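PDB 3IBS: VWFA domain-containing protein from Bacteroides thetaiotaomicron, which is of unknown function but carries a von Willebrand factor type A domain that binds magnesium, this chain being that domain of a longer, probably membrane-anchored protein. Local coordinates for residues 112-117 and 210-215; 63-68 and 79-84. All coordinates share one frame; numbering follows the deposited sequence.

Both contacts link the six-stranded mixed sheet at the heart of this von Willebrand factor type A domain to chain that forms or follows a helix, and they lie in series: contact 2 closes before contact 1 opens. Contact 2 joins strand 62-69 to the chain leaving helix 72-80, whereas contact 1 joins strand 113-119 to the C-terminal helix 200-214. Their centres are 21 Å apart and their nearest atoms about 7 Å, without touching. Helix-bearing segments are thus attached to two strands of one sheet, one outermost within this chain and one inner. The side chain of Ile82 in contact 2 is about 13 Å from the bound magnesium; contact 1 lies away from the annotated sites.

Contact 1: residues 112-117 and 210-215; sequences GRAIIV and SKMAKS
Met212, a selenomethionine near the end of helix 200-214, reaches Gly112, Arg113 and Ala114 of the segment that carries strand 113-119, joining the C-terminal helix of the von Willebrand factor type A fold to an inner strand of its sheet. The apolar part rests on one pair of methyl groups: Met212 CE lies 3.6 Å from Ala114 CB, and Met212 SE is also near that carbon at 3.9 Å. The shape of the side chain explains the reach. With chi1 at -174° and chi2 at 178° it runs out extended from the helix, then bends at chi3 (62°) to bring the terminal methyl to Ala114.

A second group of contacts is with the backbone. Met212 SE sits 3.6 Å from Arg113 O and 4.1 Å from Gly112 C, so the selenium lies against the peptide chain as well as the alanine. A beta carbon on Gly112 would lie about 3.2 Å from Met212 CG as that side chain stands, so any larger residue would probably be crowded. The closest CA atoms across the contact, Gly112 CA and Met212 CA, are still 6.2 Å apart, which shows that one long side chain spans the gap.

Polar interactions hold the strand from other directions. Backbone hydrogen bonds tie Gly112 and Ala114 to Glu13 and Arg113 to Gln141, while the guanidinium of Arg113 forms a salt bridge with Glu13 through NE, and its NH2 is hydrogen-bonded to Gln108 O and Thr106 OG1. Val12 and Gln141 also touch the Met212 side chain, whose methyl carbon CE comes within 4.0 Å of Ala114 N.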
loop_
_atom_site.group_PDB
_atom_site.type_symbol
_atom_site.label_atom_id
_atom_site.label_comp_id
_atom_site.label_asym_id
_atom_site.label_seq_id
_atom_site.Cartn_x
_atom_site.Cartn_y
_atom_site.Cartn_z
ATOM N N GLY A 112 18.543 -18.372 34.286
ATOM C CA GLY A 112 18.607 -17.344 33.241
ATOM C C GLY A 112 17.210 -17.072 32.709
ATOM O O GLY A 112 16.441 -18.001 32.460
ATOM N N ARG A 113 16.863 -15.798 32.575
ATOM C CA ARG A 113 15.530 -15.425 32.137
ATOM C C ARG A 113 15.592 -14.289 31.137
ATOM O O ARG A 113 16.320 -13.302 31.342
ATOM C CB ARG A 113 14.657 -15.012 33.325
ATOM C CG ARG A 113 14.496 -16.096 34.390
ATOM C CD ARG A 113 13.569 -15.661 35.490
ATOM N NE ARG A 113 13.059 -16.830 36.183
ATOM C CZ ARG A 113 13.622 -17.394 37.252
ATOM N NH1 ARG A 113 14.737 -16.895 37.776
ATOM N NH2 ARG A 113 13.064 -18.465 37.790
ATOM N N ALA A 114 14.826 -14.430 30.059
ATOM C CA ALA A 114 14.766 -13.403 29.021
ATOM C C ALA A 114 13.329 -13.055 28.656
ATOM O O ALA A 114 12.439 -13.930 28.661
ATOM C CB ALA A 114 15.522 -13.860 27.779
ATOM N N ILE A 115 13.105 -11.771 28.368
ATOM C CA ILE A 115 11.858 -11.300 27.777
ATOM C C ILE A 115 12.215 -10.836 26.380
ATOM O O ILE A 115 13.172 -10.075 26.226
ATOM C CB ILE A 115 11.231 -10.116 28.576
ATOM C CG1 ILE A 115 10.876 -10.565 29.996
ATOM C CG2 ILE A 115 10.011 -9.549 27.814
ATOM C CD1 ILE A 115 10.456 -9.403 30.938
ATOM N N ILE A 116 11.485 -11.317 25.374
ATOM C CA ILE A 116 11.767 -10.954 23.979
ATOM C C ILE A 116 10.560 -10.241 23.429
ATOM O O ILE A 116 9.524 -10.873 23.213
ATOM C CB ILE A 116 12.092 -12.180 23.118
ATOM C CG1 ILE A 116 13.339 -12.878 23.664
ATOM C CG2 ILE A 116 12.320 -11.774 21.645
ATOM C CD1 ILE A 116 13.529 -14.188 23.044
ATOM N N VAL A 117 10.690 -8.915 23.268
ATOM C CA VAL A 117 9.627 -8.071 22.762
ATOM C C VAL A 117 9.767 -8.044 21.249
ATOM O O VAL A 117 10.856 -7.772 20.721
ATOM C CB VAL A 117 9.732 -6.603 23.317
ATOM C CG1 VAL A 117 8.556 -5.737 22.841
ATOM C CG2 VAL A 117 9.791 -6.613 24.843
ATOM N N SER A 210 21.090 -18.999 23.846
ATOM C CA SER A 210 22.141 -20.009 24.084
ATOM C C SER A 210 23.299 -19.510 24.944
ATOM O O SER A 210 23.821 -20.251 25.772
ATOM C CB SER A 210 22.715 -20.531 22.765
ATOM O OG SER A 210 21.728 -21.246 22.049
ATOM N N LYS A 211 23.705 -18.267 24.708
ATOM C CA LYS A 211 24.780 -17.609 25.454
ATOM C C LYS A 211 24.381 -17.425 26.927
ATOM O O LYS A 211 25.185 -17.636 27.837
ATOM C CB LYS A 211 25.090 -16.268 24.778
ATOM C CG LYS A 211 26.181 -15.408 25.393
ATOM C CD LYS A 211 26.358 -14.172 24.514
ATOM C CE LYS A 211 26.313 -12.877 25.326
ATOM N NZ LYS A 211 27.566 -12.620 26.067
HETATM N N MSE A 212 23.120 -17.062 27.145
HETATM C CA MSE A 212 22.564 -16.906 28.482
HETATM C C MSE A 212 22.523 -18.237 29.244
HETATM O O MSE A 212 22.880 -18.296 30.429
HETATM C CB MSE A 212 21.169 -16.280 28.384
HETATM C CG MSE A 212 20.538 -15.940 29.704
HETATM SE SE MSE A 212 18.809 -15.097 29.432
HETATM C CE MSE A 212 17.860 -16.547 28.513
ATOM N N ALA A 213 22.124 -19.302 28.547
ATOM C CA ALA A 213 22.016 -20.644 29.136
ATOM C C ALA A 213 23.366 -21.214 29.548
ATOM O O ALA A 213 23.452 -22.000 30.495
ATOM C CB ALA A 213 21.327 -21.594 28.171
ATOM N N LYS A 214 24.412 -20.820 28.830
ATOM C CA LYS A 214 25.748 -21.353 29.072
ATOM C C LYS A 214 26.541 -20.560 30.108
ATOM O O LYS A 214 27.523 -21.052 30.652
ATOM C CB LYS A 214 26.515 -21.510 27.756
ATOM C CG LYS A 214 26.021 -22.694 26.944
ATOM C CD LYS A 214 26.486 -22.642 25.506
ATOM C CE LYS A 214 26.162 -23.951 24.813
ATOM N NZ LYS A 214 26.584 -23.942 23.388
ATOM N N SER A 215 26.094 -19.344 30.396
ATOM C CA SER A 215 26.714 -18.535 31.433
ATOM C C SER A 215 25.890 -18.609 32.711
ATOM O O SER A 215 26.299 -19.255 33.672
ATOM C CB SER A 215 26.858 -17.085 30.975
ATOM O OG SER A 215 25.587 -16.485 30.849
#

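Contact 2: residues 63-68 and 79-84; sequences FTQLPI and LESISP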
loop_
_atom_site.group_PDB
_atom_site.type_symbol
_atom_site.label_atom_id
_atom_site.label_comp_id
_atom_site.label_asym_id
_atom_site.label_seq_id
_atom_site.Cartn_x
_atom_site.Cartn_y
_atom_site.Cartn_z
ATOM N N PHE A 63 -2.062 -9.465 27.538
ATOM C CA PHE A 63 -2.467 -10.648 28.273
ATOM C C PHE A 63 -1.602 -11.862 27.969
ATOM O O PHE A 63 -0.914 -11.908 26.949
ATOM C CB PHE A 63 -3.986 -10.924 28.131
ATOM C CG PHE A 63 -4.399 -11.586 26.839
ATOM C CD1 PHE A 63 -4.320 -12.979 26.686
ATOM C CD2 PHE A 63 -4.940 -10.832 25.800
ATOM C CE1 PHE A 63 -4.739 -13.609 25.482
ATOM C CE2 PHE A 63 -5.360 -11.449 24.599
ATOM C CZ PHE A 63 -5.258 -12.835 24.442
ATOM N N THR A 64 -1.643 -12.831 28.875
ATOM C CA THR A 64 -0.903 -14.065 28.744
ATOM C C THR A 64 -1.563 -14.981 27.739
ATOM O O THR A 64 -2.704 -15.420 27.940
ATOM C CB THR A 64 -0.837 -14.800 30.104
ATOM O OG1 THR A 64 -0.137 -13.969 31.047
ATOM C CG2 THR A 64 -0.096 -16.161 29.952
ATOM N N GLN A 65 -0.846 -15.290 26.671
ATOM C CA GLN A 65 -1.371 -16.176 25.621
ATOM C C GLN A 65 -0.964 -17.591 25.958
ATOM O O GLN A 65 -1.747 -18.503 25.824
ATOM C CB GLN A 65 -0.856 -15.764 24.225
ATOM C CG GLN A 65 -1.079 -16.803 23.063
ATOM C CD GLN A 65 -2.521 -16.833 22.572
ATOM O OE1 GLN A 65 -3.360 -16.036 23.023
ATOM N NE2 GLN A 65 -2.822 -17.748 21.643
ATOM N N LEU A 66 0.261 -17.759 26.432
ATOM C CA LEU A 66 0.793 -19.067 26.798
ATOM C C LEU A 66 1.540 -18.956 28.131
ATOM O O LEU A 66 2.536 -18.253 28.217
ATOM C CB LEU A 66 1.719 -19.593 25.695
ATOM C CG LEU A 66 2.449 -20.917 25.961
ATOM C CD1 LEU A 66 1.496 -22.130 25.772
ATOM C CD2 LEU A 66 3.673 -21.026 25.072
ATOM N N PRO A 67 1.044 -19.642 29.182
ATOM C CA PRO A 67 1.763 -19.689 30.458
ATOM C C PRO A 67 3.042 -20.468 30.259
ATOM O O PRO A 67 3.106 -21.368 29.392
ATOM C CB PRO A 67 0.789 -20.432 31.409
ATOM C CG PRO A 67 -0.570 -20.244 30.765
ATOM C CD PRO A 67 -0.256 -20.336 29.265
ATOM N N ILE A 68 4.068 -20.077 31.012
ATOM C CA ILE A 68 5.407 -20.626 30.863
ATOM C C ILE A 68 5.382 -22.159 30.936
ATOM O O ILE A 68 4.811 -22.736 31.868
ATOM C CB ILE A 68 6.374 -19.998 31.906
ATOM C CG1 ILE A 68 7.808 -20.440 31.630
ATOM C CG2 ILE A 68 5.962 -20.337 33.359
ATOM C CD1 ILE A 68 8.839 -19.313 31.746
ATOM N N LEU A 79 0.648 -20.513 19.245
ATOM C CA LEU A 79 1.198 -19.513 18.351
ATOM C C LEU A 79 0.266 -19.317 17.170
ATOM O O LEU A 79 -0.063 -18.192 16.815
ATOM C CB LEU A 79 2.574 -19.992 17.871
ATOM C CG LEU A 79 3.500 -19.108 17.069
ATOM C CD1 LEU A 79 3.757 -17.779 17.775
ATOM C CD2 LEU A 79 4.794 -19.865 16.822
ATOM N N GLU A 80 -0.197 -20.428 16.597
ATOM C CA GLU A 80 -1.022 -20.397 15.388
ATOM C C GLU A 80 -2.334 -19.618 15.552
ATOM O O GLU A 80 -2.823 -18.993 14.601
ATOM C CB GLU A 80 -1.253 -21.838 14.866
ATOM C CG GLU A 80 -2.567 -22.086 14.109
ATOM C CD GLU A 80 -3.779 -22.285 15.045
ATOM O OE1 GLU A 80 -3.637 -22.925 16.129
ATOM O OE2 GLU A 80 -4.880 -21.799 14.684
ATOM N N SER A 81 -2.906 -19.642 16.752
ATOM C CA SER A 81 -4.188 -18.978 16.988
ATOM C C SER A 81 -4.065 -17.443 17.188
ATOM O O SER A 81 -5.075 -16.736 17.273
ATOM C CB SER A 81 -4.899 -19.635 18.179
ATOM O OG SER A 81 -4.401 -19.118 19.414
ATOM N N ILE A 82 -2.836 -16.929 17.252
ATOM C CA ILE A 82 -2.609 -15.503 17.479
ATOM C C ILE A 82 -3.017 -14.631 16.274
ATOM O O ILE A 82 -2.585 -14.873 15.153
ATOM C CB ILE A 82 -1.133 -15.219 17.898
ATOM C CG1 ILE A 82 -0.850 -15.866 19.270
ATOM C CG2 ILE A 82 -0.853 -13.700 17.923
ATOM C CD1 ILE A 82 0.587 -15.820 19.723
ATOM N N SER A 83 -3.875 -13.643 16.523
ATOM C CA SER A 83 -4.210 -12.618 15.526
ATOM C C SER A 83 -4.662 -11.346 16.259
ATOM O O SER A 83 -4.986 -11.413 17.445
ATOM C CB SER A 83 -5.301 -13.127 14.579
ATOM O OG SER A 83 -6.562 -13.088 15.211
ATOM N N PRO A 84 -4.690 -10.184 15.566
ATOM C CA PRO A 84 -5.047 -8.909 16.200
ATOM C C PRO A 84 -6.427 -8.888 16.868
ATOM O O PRO A 84 -6.637 -8.134 17.807
ATOM C CB PRO A 84 -5.016 -7.919 15.020
ATOM C CG PRO A 84 -3.976 -8.507 14.110
ATOM C CD PRO A 84 -4.276 -9.986 14.160
#
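Gln65 extends from a classic beta bulge, in which it and Leu66 both face Met55, to meet Ser81 and Ile82 where the chain leaves helix 72-80; the contact thus ties strand 62-69, outermost in the von Willebrand factor type A sheet of this chain, to the segment that follows that helix. In the first shell, the aliphatic part of Gln65 crosses Ile82 at a slant, with Gln65 CG 3.9 Å from Ile82 CD1. The amide lies against the same branch, Gln65 NE2 being 3.6 Å from Ile82 CG1. At the exposed margin, Gln65 NE2 and Ser81 OG are 3.1 Å apart, and both hydrogen-bond to Phe78 O, one carbonyl thereby gathering the two side chains. Shortened to an alanine, this position would probably leave Phe78 O without its amide donor and Ile82 CG1 without the side chain beside it.

Torsions account for the approach: CG of Gln65 stands opposite the backbone nitrogen (chi1 167°), and a bend at chi2 (76°) brings the amide round to Ser81 and Ile82. One shell further out, Met55, Leu18 and Ile20 pack on Ile82, while Lys38 hydrogen-bonds to Ile82 O, fastening the segment to helix 33-46. The turn into Ile82 is itself held by a backbone hydrogen bond, from Ile82 N to Leu79 O at 3.1 Å.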